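Local atomic coordinates of TPR repeat-containing protein YrrB (Bacillus subtilis, PDB entry 2Q7F), a protein that possibly mediates interactions in complex formation among RNA sulfuration components, RNA processing components and aminoacyl-tRNA synthetases. Residues Arg150-Asn155 and Glu160-Phe165. Sequence-based numbering, arbitrary orientation.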
loop_
_atom_site.group_PDB
_atom_site.type_symbol
_atom_site.label_atom_id
_atom_site.label_comp_id
_atom_site.label_asym_id
_atom_site.label_seq_id
_atom_site.Cartn_x
_atom_site.Cartn_y
_atom_site.Cartn_z
ATOM N N ARG A 150 4.486 -4.631 9.548
ATOM C CA ARG A 150 5.305 -5.691 9.014
ATOM C C ARG A 150 6.114 -5.225 7.809
ATOM O O ARG A 150 7.308 -5.499 7.733
ATOM C CB ARG A 150 4.437 -6.899 8.676
ATOM C CG ARG A 150 5.210 -8.179 8.426
ATOM C CD ARG A 150 6.219 -8.485 9.520
ATOM N NE ARG A 150 7.118 -9.527 9.060
ATOM C CZ ARG A 150 8.303 -9.799 9.594
ATOM N NH1 ARG A 150 8.758 -9.099 10.626
ATOM N NH2 ARG A 150 9.033 -10.778 9.080
ATOM N N ALA A 151 5.463 -4.510 6.889
ATOM C CA ALA A 151 6.114 -3.952 5.696
ATOM C C ALA A 151 7.332 -3.088 6.033
ATOM O O ALA A 151 8.343 -3.124 5.333
ATOM C CB ALA A 151 5.110 -3.139 4.873
ATOM N N VAL A 152 7.214 -2.297 7.095
ATOM C CA VAL A 152 8.327 -1.511 7.594
ATOM C C VAL A 152 9.427 -2.460 8.064
ATOM O O VAL A 152 10.554 -2.374 7.595
ATOM C CB VAL A 152 7.896 -0.544 8.721
ATOM C CG1 VAL A 152 9.109 0.157 9.322
ATOM C CG2 VAL A 152 6.891 0.467 8.185
ATOM N N GLU A 153 9.089 -3.386 8.957
ATOM C CA GLU A 153 10.062 -4.364 9.454
ATOM C C GLU A 153 10.813 -5.048 8.316
ATOM O O GLU A 153 12.044 -5.099 8.321
ATOM C CB GLU A 153 9.387 -5.409 10.344
ATOM C CG GLU A 153 8.870 -4.845 11.656
ATOM C CD GLU A 153 8.043 -5.843 12.456
ATOM O OE1 GLU A 153 8.221 -7.073 12.278
ATOM O OE2 GLU A 153 7.214 -5.384 13.275
ATOM N N LEU A 154 10.064 -5.542 7.333
ATOM C CA LEU A 154 10.640 -6.274 6.201
ATOM C C LEU A 154 11.398 -5.394 5.208
ATOM O O LEU A 154 12.089 -5.900 4.328
ATOM C CB LEU A 154 9.558 -7.076 5.468
ATOM C CG LEU A 154 9.137 -8.416 6.071
ATOM C CD1 LEU A 154 8.120 -9.088 5.151
ATOM C CD2 LEU A 154 10.331 -9.331 6.312
ATOM N N ASN A 155 11.247 -4.081 5.342
ATOM C CA ASN A 155 11.966 -3.125 4.510
ATOM C C ASN A 155 11.964 -1.787 5.228
ATOM O O ASN A 155 11.050 -0.967 5.079
ATOM C CB ASN A 155 11.360 -3.032 3.103
ATOM C CG ASN A 155 12.114 -2.069 2.188
ATOM O OD1 ASN A 155 12.850 -1.186 2.644
ATOM N ND2 ASN A 155 11.917 -2.229 0.885
ATOM N N GLU A 160 7.706 5.089 1.898
ATOM C CA GLU A 160 6.277 5.140 1.614
ATOM C C GLU A 160 5.461 4.320 2.615
ATOM O O GLU A 160 4.463 4.810 3.165
ATOM C CB GLU A 160 6.011 4.654 0.184
ATOM C CG GLU A 160 5.049 5.529 -0.601
ATOM C CD GLU A 160 3.795 5.864 0.190
ATOM O OE1 GLU A 160 3.630 7.050 0.577
ATOM O OE2 GLU A 160 2.987 4.937 0.442
ATOM N N ALA A 161 5.894 3.083 2.852
ATOM C CA ALA A 161 5.273 2.219 3.850
ATOM C C ALA A 161 5.321 2.876 5.211
ATOM O O ALA A 161 4.321 2.929 5.921
ATOM C CB ALA A 161 5.967 0.869 3.899
ATOM N N ARG A 162 6.487 3.399 5.563
ATOM C CA ARG A 162 6.694 3.967 6.883
ATOM C C ARG A 162 5.807 5.186 7.141
ATOM O O ARG A 162 5.326 5.381 8.258
ATOM C CB ARG A 162 8.163 4.301 7.092
ATOM C CG ARG A 162 8.512 4.493 8.539
ATOM C CD ARG A 162 9.933 4.953 8.697
ATOM N NE ARG A 162 10.862 3.868 8.403
ATOM C CZ ARG A 162 11.370 3.044 9.313
ATOM N NH1 ARG A 162 11.060 3.170 10.600
ATOM N NH2 ARG A 162 12.194 2.089 8.924
ATOM N N PHE A 163 5.583 5.993 6.108
ATOM C CA PHE A 163 4.680 7.128 6.230
ATOM C C PHE A 163 3.227 6.679 6.434
ATOM O O PHE A 163 2.473 7.313 7.183
ATOM C CB PHE A 163 4.796 8.057 5.019
ATOM C CG PHE A 163 3.769 9.158 4.998
ATOM C CD1 PHE A 163 3.757 10.139 5.984
ATOM C CD2 PHE A 163 2.805 9.204 4.002
ATOM C CE1 PHE A 163 2.792 11.142 5.970
ATOM C CE2 PHE A 163 1.840 10.210 3.985
ATOM C CZ PHE A 163 1.833 11.176 4.967
ATOM N N GLN A 164 2.841 5.586 5.779
ATOM C CA GLN A 164 1.481 5.054 5.911
ATOM C C GLN A 164 1.246 4.408 7.277
ATOM O O GLN A 164 0.149 4.492 7.838
ATOM C CB GLN A 164 1.192 4.044 4.807
ATOM C CG GLN A 164 1.135 4.645 3.426
ATOM C CD GLN A 164 -0.172 5.359 3.159
ATOM O OE1 GLN A 164 -0.202 6.377 2.468
ATOM N NE2 GLN A 164 -1.263 4.827 3.703
ATOM N N PHE A 165 2.280 3.753 7.798
ATOM C CA PHE A 165 2.234 3.178 9.141
ATOM C C PHE A 165 2.069 4.299 10.176
ATOM O O PHE A 165 1.213 4.220 11.065
ATOM C CB PHE A 165 3.494 2.340 9.397
ATOM C CG PHE A 165 3.478 1.571 10.692
ATOM C CD1 PHE A 165 2.309 0.983 11.168
ATOM C CD2 PHE A 165 4.654 1.405 11.420
ATOM C CE1 PHE A 165 2.302 0.262 12.370
ATOM C CE2 PHE A 165 4.662 0.685 12.625
ATOM C CZ PHE A 165 3.484 0.111 13.101
#
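Val152 points from the last turn of helix 141-154 at Ala161, Arg162 and Phe165 of helix 159-172, at the junction of two tetratricopeptide repeats: the end of TPR 4 meets the start of TPR 5 across a short turn. The two short helical segments run roughly antiparallel, at 147°, with axes 8.8 Å apart at closest approach. Ala151 CB faces Ala161 CB at 4.2 Å. The two methyls of Val152 divide the work. CG2 presses on the backbone of the facing helix, 3.7 Å from Arg162 CA, and also reaches Phe165, whose CD2 lies 4.0 Å away at an oblique approach to the ring. The Phe165 side chain also touches Leu145, Leu148 and Gln149 of helix 141-154. CG1, anti to the backbone N of Val152 (chi1 174°), turns instead to the Arg162 guanidinium and covers one of its faces, offset toward the rim. The Val152 and Arg162 side chains cross at about a right angle; Arg162 leaves its helix extended, and its bend at chi3 (-72°) turns the guanidinium so that one face lies against CG1. Polar partners hold both terminal nitrogens of this buried group: NH1 bonds to Gln181 OE1 of helix 176-188 and NH2 forms a salt bridge with Glu156 in the connecting turn, probably steadying its rotation. Val152 CG1 sits 3.7 Å from Arg162 CZ.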